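Transcriptional regulator (PDB 3QFI) is a LytR-CpsA-Psr family protein with an alpha/beta fold, probably acting as a transcriptional regulator. Local coordinates at residues Ser57-Leu62 / Lys225-Glu230; Ser108-Gly113 / Glu201-Thr206; Leu117-Gly122 / Lys146-Thr151. All blocks are in the same frame, centred on the assembly; numbering follows the deposited sequence.

Interaction 1: residues Ser57-Leu62 / Lys225-Glu230; sequences STMISL and KTIDSE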
loop_
_atom_site.group_PDB
_atom_site.type_symbol
_atom_site.label_atom_id
_atom_site.label_comp_id
_atom_site.label_asym_id
_atom_site.label_seq_id
_atom_site.Cartn_x
_atom_site.Cartn_y
_atom_site.Cartn_z
ATOM N N SER A 57 -6.056 11.561 -2.992
ATOM C CA SER A 57 -5.885 10.152 -2.644
ATOM C C SER A 57 -4.640 10.056 -1.789
ATOM O O SER A 57 -3.625 10.681 -2.089
ATOM C CB SER A 57 -5.713 9.258 -3.880
ATOM O OG SER A 57 -6.944 9.051 -4.544
ATOM N N THR A 58 -4.725 9.256 -0.736
ATOM C CA THR A 58 -3.631 9.095 0.201
ATOM C C THR A 58 -3.140 7.653 0.209
ATOM O O THR A 58 -3.889 6.726 0.544
ATOM C CB THR A 58 -4.104 9.473 1.605
ATOM O OG1 THR A 58 -4.918 10.650 1.528
ATOM C CG2 THR A 58 -2.935 9.736 2.518
ATOM N N MET A 59 -1.879 7.483 -0.179
ATOM C CA MET A 59 -1.224 6.182 -0.222
ATOM C C MET A 59 -0.613 5.955 1.146
ATOM O O MET A 59 -0.249 6.900 1.844
ATOM C CB MET A 59 -0.125 6.165 -1.286
ATOM C CG MET A 59 -0.623 6.368 -2.710
ATOM S SD MET A 59 0.754 6.412 -3.904
ATOM C CE MET A 59 0.382 4.983 -4.906
ATOM N N ILE A 60 -0.493 4.695 1.524
ATOM C CA ILE A 60 0.039 4.364 2.826
ATOM C C ILE A 60 0.804 3.058 2.741
ATOM O O ILE A 60 0.226 1.998 2.542
ATOM C CB ILE A 60 -1.121 4.242 3.872
ATOM C CG1 ILE A 60 -0.959 5.273 4.979
ATOM C CG2 ILE A 60 -1.132 2.872 4.502
ATOM C CD1 ILE A 60 0.253 5.054 5.856
ATOM N N SER A 61 2.117 3.151 2.863
ATOM C CA SER A 61 2.968 1.982 2.836
ATOM C C SER A 61 2.948 1.364 4.223
ATOM O O SER A 61 3.027 2.086 5.227
ATOM C CB SER A 61 4.405 2.383 2.527
ATOM O OG SER A 61 4.548 2.879 1.210
ATOM N N LEU A 62 2.836 0.042 4.292
ATOM C CA LEU A 62 2.870 -0.645 5.582
ATOM C C LEU A 62 4.135 -1.503 5.636
ATOM O O LEU A 62 4.307 -2.421 4.833
ATOM C CB LEU A 62 1.633 -1.529 5.757
ATOM C CG LEU A 62 0.324 -0.743 5.861
ATOM C CD1 LEU A 62 -0.865 -1.655 5.670
ATOM C CD2 LEU A 62 0.274 -0.053 7.212
ATOM N N LYS A 225 -6.455 14.009 -8.694
ATOM C CA LYS A 225 -5.786 15.247 -9.082
ATOM C C LYS A 225 -4.547 15.439 -8.228
ATOM O O LYS A 225 -3.591 16.086 -8.645
ATOM C CB LYS A 225 -6.715 16.460 -8.905
ATOM C CG LYS A 225 -7.726 16.664 -10.031
ATOM C CD LYS A 225 -8.526 17.946 -9.837
ATOM C CE LYS A 225 -9.436 18.237 -11.030
ATOM N NZ LYS A 225 -10.099 19.583 -10.932
ATOM N N THR A 226 -4.569 14.867 -7.030
ATOM C CA THR A 226 -3.453 14.995 -6.107
ATOM C C THR A 226 -3.338 13.717 -5.293
ATOM O O THR A 226 -4.270 13.342 -4.580
ATOM C CB THR A 226 -3.675 16.170 -5.130
ATOM O OG1 THR A 226 -4.139 17.318 -5.854
ATOM C CG2 THR A 226 -2.375 16.513 -4.412
ATOM N N ILE A 227 -2.195 13.053 -5.408
ATOM C CA ILE A 227 -1.940 11.820 -4.681
ATOM C C ILE A 227 -0.970 12.104 -3.528
ATOM O O ILE A 227 0.229 12.238 -3.753
ATOM C CB ILE A 227 -1.307 10.770 -5.613
ATOM C CG1 ILE A 227 -2.019 10.762 -6.974
ATOM C CG2 ILE A 227 -1.366 9.398 -4.959
ATOM C CD1 ILE A 227 -3.498 10.491 -6.921
ATOM N N ASP A 228 -1.480 12.200 -2.302
ATOM C CA ASP A 228 -0.632 12.478 -1.132
ATOM C C ASP A 228 -0.144 11.171 -0.477
ATOM O O ASP A 228 -0.680 10.095 -0.748
ATOM C CB ASP A 228 -1.415 13.311 -0.105
ATOM C CG ASP A 228 -0.514 14.017 0.900
ATOM O OD1 ASP A 228 -0.971 14.249 2.041
ATOM O OD2 ASP A 228 0.640 14.362 0.555
ATOM N N SER A 229 0.875 11.266 0.376
ATOM C CA SER A 229 1.421 10.094 1.063
ATOM C C SER A 229 1.303 10.230 2.579
ATOM O O SER A 229 0.956 11.288 3.093
ATOM C CB SER A 229 2.894 9.892 0.700
ATOM O OG SER A 229 3.070 9.709 -0.691
ATOM N N GLU A 230 1.601 9.146 3.285
ATOM C CA GLU A 230 1.544 9.121 4.741
ATOM C C GLU A 230 2.500 8.067 5.266
ATOM O O GLU A 230 2.454 6.911 4.837
ATOM C CB GLU A 230 0.133 8.794 5.221
ATOM C CG GLU A 230 -0.798 9.982 5.270
ATOM C CD GLU A 230 -1.202 10.352 6.688
ATOM O OE1 GLU A 230 -1.874 11.391 6.865
ATOM O OE2 GLU A 230 -0.852 9.605 7.627
#

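Interaction 2: residues Ser108-Gly113 / Glu201-Thr206; sequences SINMKG and EANVKT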
loop_
_atom_site.group_PDB
_atom_site.type_symbol
_atom_site.label_atom_id
_atom_site.label_comp_id
_atom_site.label_asym_id
_atom_site.label_seq_id
_atom_site.Cartn_x
_atom_site.Cartn_y
_atom_site.Cartn_z
ATOM N N SER A 108 -4.675 -8.077 -5.362
ATOM C CA SER A 108 -3.456 -8.875 -5.252
ATOM C C SER A 108 -2.865 -8.956 -6.643
ATOM O O SER A 108 -3.542 -9.400 -7.578
ATOM C CB SER A 108 -3.752 -10.302 -4.784
ATOM O OG SER A 108 -4.072 -10.369 -3.413
ATOM N N ILE A 109 -1.608 -8.542 -6.776
ATOM C CA ILE A 109 -0.918 -8.560 -8.063
ATOM C C ILE A 109 0.396 -9.331 -7.940
ATOM O O ILE A 109 1.144 -9.144 -6.973
ATOM C CB ILE A 109 -0.583 -7.128 -8.532
ATOM C CG1 ILE A 109 -1.684 -6.164 -8.052
ATOM C CG2 ILE A 109 -0.427 -7.104 -10.063
ATOM C CD1 ILE A 109 -1.458 -4.688 -8.410
ATOM N N ASN A 110 0.660 -10.200 -8.916
ATOM C CA ASN A 110 1.892 -10.995 -8.989
ATOM C C ASN A 110 2.974 -10.118 -9.587
ATOM O O ASN A 110 2.707 -9.012 -10.036
ATOM C CB ASN A 110 1.726 -12.179 -9.947
ATOM C CG ASN A 110 0.934 -13.308 -9.358
ATOM O OD1 ASN A 110 0.651 -14.301 -10.044
ATOM N ND2 ASN A 110 0.572 -13.181 -8.080
ATOM N N MET A 111 4.187 -10.648 -9.625
ATOM C CA MET A 111 5.301 -9.936 -10.207
ATOM C C MET A 111 5.179 -10.002 -11.735
ATOM O O MET A 111 5.649 -9.110 -12.449
ATOM C CB MET A 111 6.620 -10.540 -9.710
ATOM C CG MET A 111 6.847 -10.341 -8.205
ATOM S SD MET A 111 6.786 -8.594 -7.652
ATOM C CE MET A 111 5.046 -8.429 -7.099
ATOM N N LYS A 112 4.539 -11.056 -12.238
ATOM C CA LYS A 112 4.314 -11.205 -13.681
ATOM C C LYS A 112 3.205 -10.247 -14.101
ATOM O O LYS A 112 3.277 -9.626 -15.156
ATOM C CB LYS A 112 3.892 -12.638 -14.037
ATOM C CG LYS A 112 5.048 -13.616 -14.196
ATOM C CD LYS A 112 4.559 -15.021 -14.534
ATOM C CE LYS A 112 5.716 -15.909 -14.968
ATOM N NZ LYS A 112 6.327 -15.417 -16.236
ATOM N N GLY A 113 2.180 -10.127 -13.263
ATOM C CA GLY A 113 1.075 -9.235 -13.575
ATOM C C GLY A 113 1.487 -7.779 -13.457
ATOM O O GLY A 113 1.056 -6.932 -14.249
ATOM N N GLU A 201 -5.211 -9.937 -15.958
ATOM C CA GLU A 201 -6.253 -10.608 -15.179
ATOM C C GLU A 201 -5.861 -11.983 -14.666
ATOM O O GLU A 201 -6.227 -12.369 -13.554
ATOM C CB GLU A 201 -7.543 -10.741 -15.996
ATOM C CG GLU A 201 -8.262 -9.421 -16.306
ATOM C CD GLU A 201 -8.448 -8.525 -15.078
ATOM O OE1 GLU A 201 -8.704 -9.053 -13.968
ATOM O OE2 GLU A 201 -8.357 -7.285 -15.233
ATOM N N ALA A 202 -5.129 -12.727 -15.481
ATOM C CA ALA A 202 -4.706 -14.062 -15.110
ATOM C C ALA A 202 -3.655 -14.050 -14.001
ATOM O O ALA A 202 -3.164 -15.103 -13.600
ATOM C CB ALA A 202 -4.169 -14.778 -16.322
ATOM N N ASN A 203 -3.315 -12.860 -13.508
ATOM C CA ASN A 203 -2.315 -12.731 -12.455
ATOM C C ASN A 203 -2.712 -11.665 -11.433
ATOM O O ASN A 203 -1.872 -11.135 -10.694
ATOM C CB ASN A 203 -0.945 -12.384 -13.053
ATOM C CG ASN A 203 -0.390 -13.489 -13.936
ATOM O OD1 ASN A 203 -0.624 -13.516 -15.144
ATOM N ND2 ASN A 203 0.334 -14.418 -13.329
ATOM N N VAL A 204 -4.000 -11.358 -11.393
ATOM C CA VAL A 204 -4.523 -10.367 -10.464
ATOM C C VAL A 204 -5.833 -10.842 -9.835
ATOM O O VAL A 204 -6.706 -11.369 -10.524
ATOM C CB VAL A 204 -4.782 -9.018 -11.180
ATOM C CG1 VAL A 204 -5.505 -8.068 -10.248
ATOM C CG2 VAL A 204 -3.477 -8.416 -11.636
ATOM N N LYS A 205 -5.950 -10.664 -8.523
ATOM C CA LYS A 205 -7.159 -11.028 -7.811
ATOM C C LYS A 205 -7.757 -9.753 -7.218
ATOM O O LYS A 205 -7.039 -8.902 -6.710
ATOM C CB LYS A 205 -6.854 -12.016 -6.688
ATOM C CG LYS A 205 -6.472 -13.417 -7.127
ATOM C CD LYS A 205 -6.329 -14.313 -5.893
ATOM C CE LYS A 205 -5.865 -15.719 -6.239
ATOM N NZ LYS A 205 -4.623 -15.684 -7.048
ATOM N N THR A 206 -9.076 -9.623 -7.281
ATOM C CA THR A 206 -9.739 -8.445 -6.750
ATOM C C THR A 206 -11.239 -8.670 -6.636
ATOM O O THR A 206 -11.810 -9.456 -7.384
ATOM C CB THR A 206 -9.487 -7.220 -7.661
ATOM O OG1 THR A 206 -10.118 -6.063 -7.100
ATOM C CG2 THR A 206 -10.052 -7.468 -9.049
HETATM O O HOH W 1 -1.950 -13.493 -6.953
#

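Interaction 3: residues Leu117-Gly122 / Lys146-Thr151; sequences LIDAVG and KLDGTT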
loop_
_atom_site.group_PDB
_atom_site.type_symbol
_atom_site.label_atom_id
_atom_site.label_comp_id
_atom_site.label_asym_id
_atom_site.label_seq_id
_atom_site.Cartn_x
_atom_site.Cartn_y
_atom_site.Cartn_z
ATOM N N LEU A 117 1.268 -5.063 -16.383
ATOM C CA LEU A 117 0.464 -3.872 -16.168
ATOM C C LEU A 117 1.261 -2.636 -16.565
ATOM O O LEU A 117 0.702 -1.650 -17.039
ATOM C CB LEU A 117 0.055 -3.773 -14.698
ATOM C CG LEU A 117 -0.790 -2.566 -14.273
ATOM C CD1 LEU A 117 -2.077 -2.528 -15.067
ATOM C CD2 LEU A 117 -1.084 -2.643 -12.770
ATOM N N ILE A 118 2.573 -2.691 -16.366
ATOM C CA ILE A 118 3.411 -1.564 -16.711
ATOM C C ILE A 118 3.535 -1.489 -18.224
ATOM O O ILE A 118 3.474 -0.403 -18.799
ATOM C CB ILE A 118 4.794 -1.679 -16.029
ATOM C CG1 ILE A 118 4.602 -1.644 -14.506
ATOM C CG2 ILE A 118 5.704 -0.534 -16.463
ATOM C CD1 ILE A 118 5.886 -1.716 -13.698
ATOM N N ASP A 119 3.667 -2.638 -18.880
ATOM C CA ASP A 119 3.771 -2.647 -20.341
ATOM C C ASP A 119 2.440 -2.391 -21.041
ATOM O O ASP A 119 2.406 -1.837 -22.133
ATOM C CB ASP A 119 4.349 -3.971 -20.830
ATOM C CG ASP A 119 5.785 -4.163 -20.399
ATOM O OD1 ASP A 119 6.531 -3.156 -20.385
ATOM O OD2 ASP A 119 6.173 -5.309 -20.082
ATOM N N ALA A 120 1.348 -2.793 -20.401
ATOM C CA ALA A 120 0.018 -2.609 -20.957
ATOM C C ALA A 120 -0.378 -1.139 -20.959
ATOM O O ALA A 120 -1.314 -0.741 -21.663
ATOM C CB ALA A 120 -0.996 -3.412 -20.152
ATOM N N VAL A 121 0.307 -0.338 -20.149
ATOM C CA VAL A 121 0.012 1.086 -20.085
ATOM C C VAL A 121 1.044 1.904 -20.861
ATOM O O VAL A 121 0.967 3.129 -20.889
ATOM C CB VAL A 121 -0.034 1.608 -18.616
ATOM C CG1 VAL A 121 -1.130 0.886 -17.839
ATOM C CG2 VAL A 121 1.320 1.417 -17.942
ATOM N N GLY A 122 2.010 1.231 -21.482
ATOM C CA GLY A 122 3.008 1.939 -22.258
ATOM C C GLY A 122 4.185 2.425 -21.450
ATOM O O GLY A 122 4.950 3.278 -21.905
ATOM N N LYS A 146 12.230 6.473 -18.631
ATOM C CA LYS A 146 11.003 5.709 -18.810
ATOM C C LYS A 146 11.232 4.260 -18.400
ATOM O O LYS A 146 12.287 3.684 -18.675
ATOM C CB LYS A 146 10.549 5.779 -20.269
ATOM C CG LYS A 146 9.251 5.041 -20.551
ATOM C CD LYS A 146 8.824 5.188 -22.009
ATOM C CE LYS A 146 8.500 6.633 -22.368
ATOM N NZ LYS A 146 8.089 6.743 -23.797
ATOM N N LEU A 147 10.237 3.677 -17.744
ATOM C CA LEU A 147 10.335 2.303 -17.275
ATOM C C LEU A 147 9.336 1.341 -17.915
ATOM O O LEU A 147 8.180 1.690 -18.150
ATOM C CB LEU A 147 10.163 2.287 -15.762
ATOM C CG LEU A 147 11.389 1.808 -14.984
ATOM C CD1 LEU A 147 12.662 2.414 -15.547
ATOM C CD2 LEU A 147 11.205 2.177 -13.525
ATOM N N ASP A 148 9.794 0.124 -18.195
ATOM C CA ASP A 148 8.938 -0.893 -18.789
ATOM C C ASP A 148 8.552 -1.914 -17.716
ATOM O O ASP A 148 8.704 -1.651 -16.522
ATOM C CB ASP A 148 9.651 -1.590 -19.957
ATOM C CG ASP A 148 10.878 -2.376 -19.526
ATOM O OD1 ASP A 148 11.411 -3.163 -20.346
ATOM O OD2 ASP A 148 11.322 -2.214 -18.372
ATOM N N GLY A 149 8.047 -3.072 -18.129
ATOM C CA GLY A 149 7.668 -4.084 -17.158
ATOM C C GLY A 149 8.886 -4.682 -16.485
ATOM O O GLY A 149 8.908 -4.887 -15.271
ATOM N N THR A 150 9.910 -4.959 -17.283
ATOM C CA THR A 150 11.142 -5.538 -16.770
ATOM C C THR A 150 11.857 -4.592 -15.815
ATOM O O THR A 150 11.946 -4.876 -14.627
ATOM C CB THR A 150 12.111 -5.894 -17.917
ATOM O OG1 THR A 150 11.460 -6.771 -18.847
ATOM C CG2 THR A 150 13.355 -6.577 -17.368
ATOM N N THR A 151 12.360 -3.467 -16.334
ATOM C CA THR A 151 13.080 -2.493 -15.502
ATOM C C THR A 151 12.154 -1.837 -14.488
ATOM O O THR A 151 12.593 -1.071 -13.626
ATOM C CB THR A 151 13.767 -1.360 -16.334
ATOM O OG1 THR A 151 12.782 -0.447 -16.827
ATOM C CG2 THR A 151 14.552 -1.942 -17.495
#

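Interaction 1: residues Ser57-Leu62 / Lys225-Glu230
Met-59 and Ile-227 cross obliquely on one face of the sheet. CG of Met-59 lies beside the backbone N (chi1 -63°) and the chain runs on extended to the sulphur, so that Met-59 SD lies 3.8 Å from Ile-227 CG2. Flexible thioether and branched aliphatic suit this place, because helix 166-184 covers the same face and is touched by both. On the other face Thr-58 turns its methyl anti to its own N, and Thr-58 CG2 meets Glu-230 CG at 3.5 Å. Glu-230 bends at chi2 (-113°): its methylenes serve as apolar surface against Thr-58, while its end leads away from 57-62 and the side chain touches helix 249-262. Ile-60 crosses the base of the same chain, its CG1 3.7 Å from Glu-230 CB. Beneath these side chains is a parallel beta pairing in which 227-230 forms an outermost strand of a six-stranded mixed sheet, with helices on both faces. Ser-57 N donates to Thr-226 O at 3.0 Å, and Ser-57 O accepts from Asp-228 N at 2.6 Å. Asp-228 O in turn takes the N-H of Met-59 at 2.9 Å, an almost straight bond in the carbonyl plane, so Asp-228 straddles Thr-58 with both its backbone polar groups.

Interaction 2: residues Ser108-Gly113 / Glu201-Thr206
Strand 204-206 closes one edge of the mixed sheet by pairing antiparallel with the end of strand 105-109, just where that strand gives way to helix 111-120. Ser-108 and Lys-205 form a hydrogen-bonded pair: Ser-108 N donates to Lys-205 O at 2.8 Å, and Lys-205 N returns a bond of 2.9 Å to Ser-108 O, both fairly straight and in the carbonyl planes. Next along, Ile-109 and Val-204 make a non-hydrogen-bonded pair. Their side chains lie side by side, pointing the same way, with Ile-109 CG2 3.7 Å from Val-204 CG2; two beta-branched residues suit the extended backbone and offer methyls to each other.

The ladder is carried past the strand by Asn-110 N, which reaches Asn-203 O at 3.2 Å, nearly along the C=O axis. Beside this bond the two asparagine side chains cross at about a right angle, amide planes 66° apart, and Asn-203 ND2 gives a weak bond to Asn-110 OD1; an amide suits Asn-110, whose ND2 remains to donate. Asn-203 CB meanwhile rests against Gly-113 CA at 3.8 Å, where glycine lets the first helical turn come close.

Further out, Val-204 N is bonded back to Glu-201 O, which ties the strand to the 3-10 turn before it. Thr-206 OG1 is held by Tyr-106 O and Leu-208 N, and on the other side of strand 105-109 the backbone of Ile-109 bonds to Met-27 and Ile-29. Lys-205, bent at chi4, brings NZ within 3.5 Å of a water, a weak bond; the same water weakly accepts from Asn-110 ND2 at 2.8 Å.

Interaction 3: residues Leu117-Gly122 / Lys146-Thr151
Asp-119 sets its CG beside its own backbone N (chi1 -66°), which swings the carboxylate off the last turn of helix 111-120 to the backbone of 148-149. Ile-118, with CG1 in the same orientation, thereby has CG2 anti to N, and this methyl lies over the peptide that follows Asp-148, with Ile-118 CG2 3.2 Å from Asp-148 O. Asp-148 takes the crowded position between N and carbonyl carbon (chi1 65°), folding its carboxylate forward over the turn that leads into helix 150-156.

The result is a helix end set against a helix start. Asp-148 caps the latter: its OD2 accepts from Thr-151 N at 2.6 Å through the syn lone pair, and from Thr-151 OG1 at 2.8 Å from above the carboxylate plane. Asp-119 OD1 takes the neighbouring amide, Gly-149 N, at 2.7 Å, again from above its plane. Glycine suits this position because the carboxylate of Asp-119 lies where a side chain would project. Asp-119 OD1 and Asp-148 OD1 are 4.9 Å apart; the helix start, and Lys-115 through a long, weak ion pair with Asp-119, would be expected to offset this repulsion.

Helix 111-120 itself ends in a Schellman motif, closed by glycine with positive phi (86°), where Gly-122 N bonds to Asp-119 O at 3.2 Å. Ile-118 also packs on Ile-180 of helix 166-184, and Leu-147 pairs through its backbone with Ile-124.

In the fold
Interactions 1 and 2 attach the two outermost strands of the same six-stranded sheet, 227-230 by a parallel pairing and 204-206 by an antiparallel one; their centres lie 22 Å apart, with nearest atoms about 10 Å from each other. Interaction 3 lies off that sheet. It shares helix 111-120 with interaction 2, whose segment 108-113 enters the helix while 117-122 leaves it, and their centres are 15 Å apart. Helix 166-184 links interactions 1 and 3, meeting Met-59 and Ile-227 in one and Ile-118 in the other, although their centres are 22 Å apart. Along the chain the three are nested: 3 within 2, and 2 within 1.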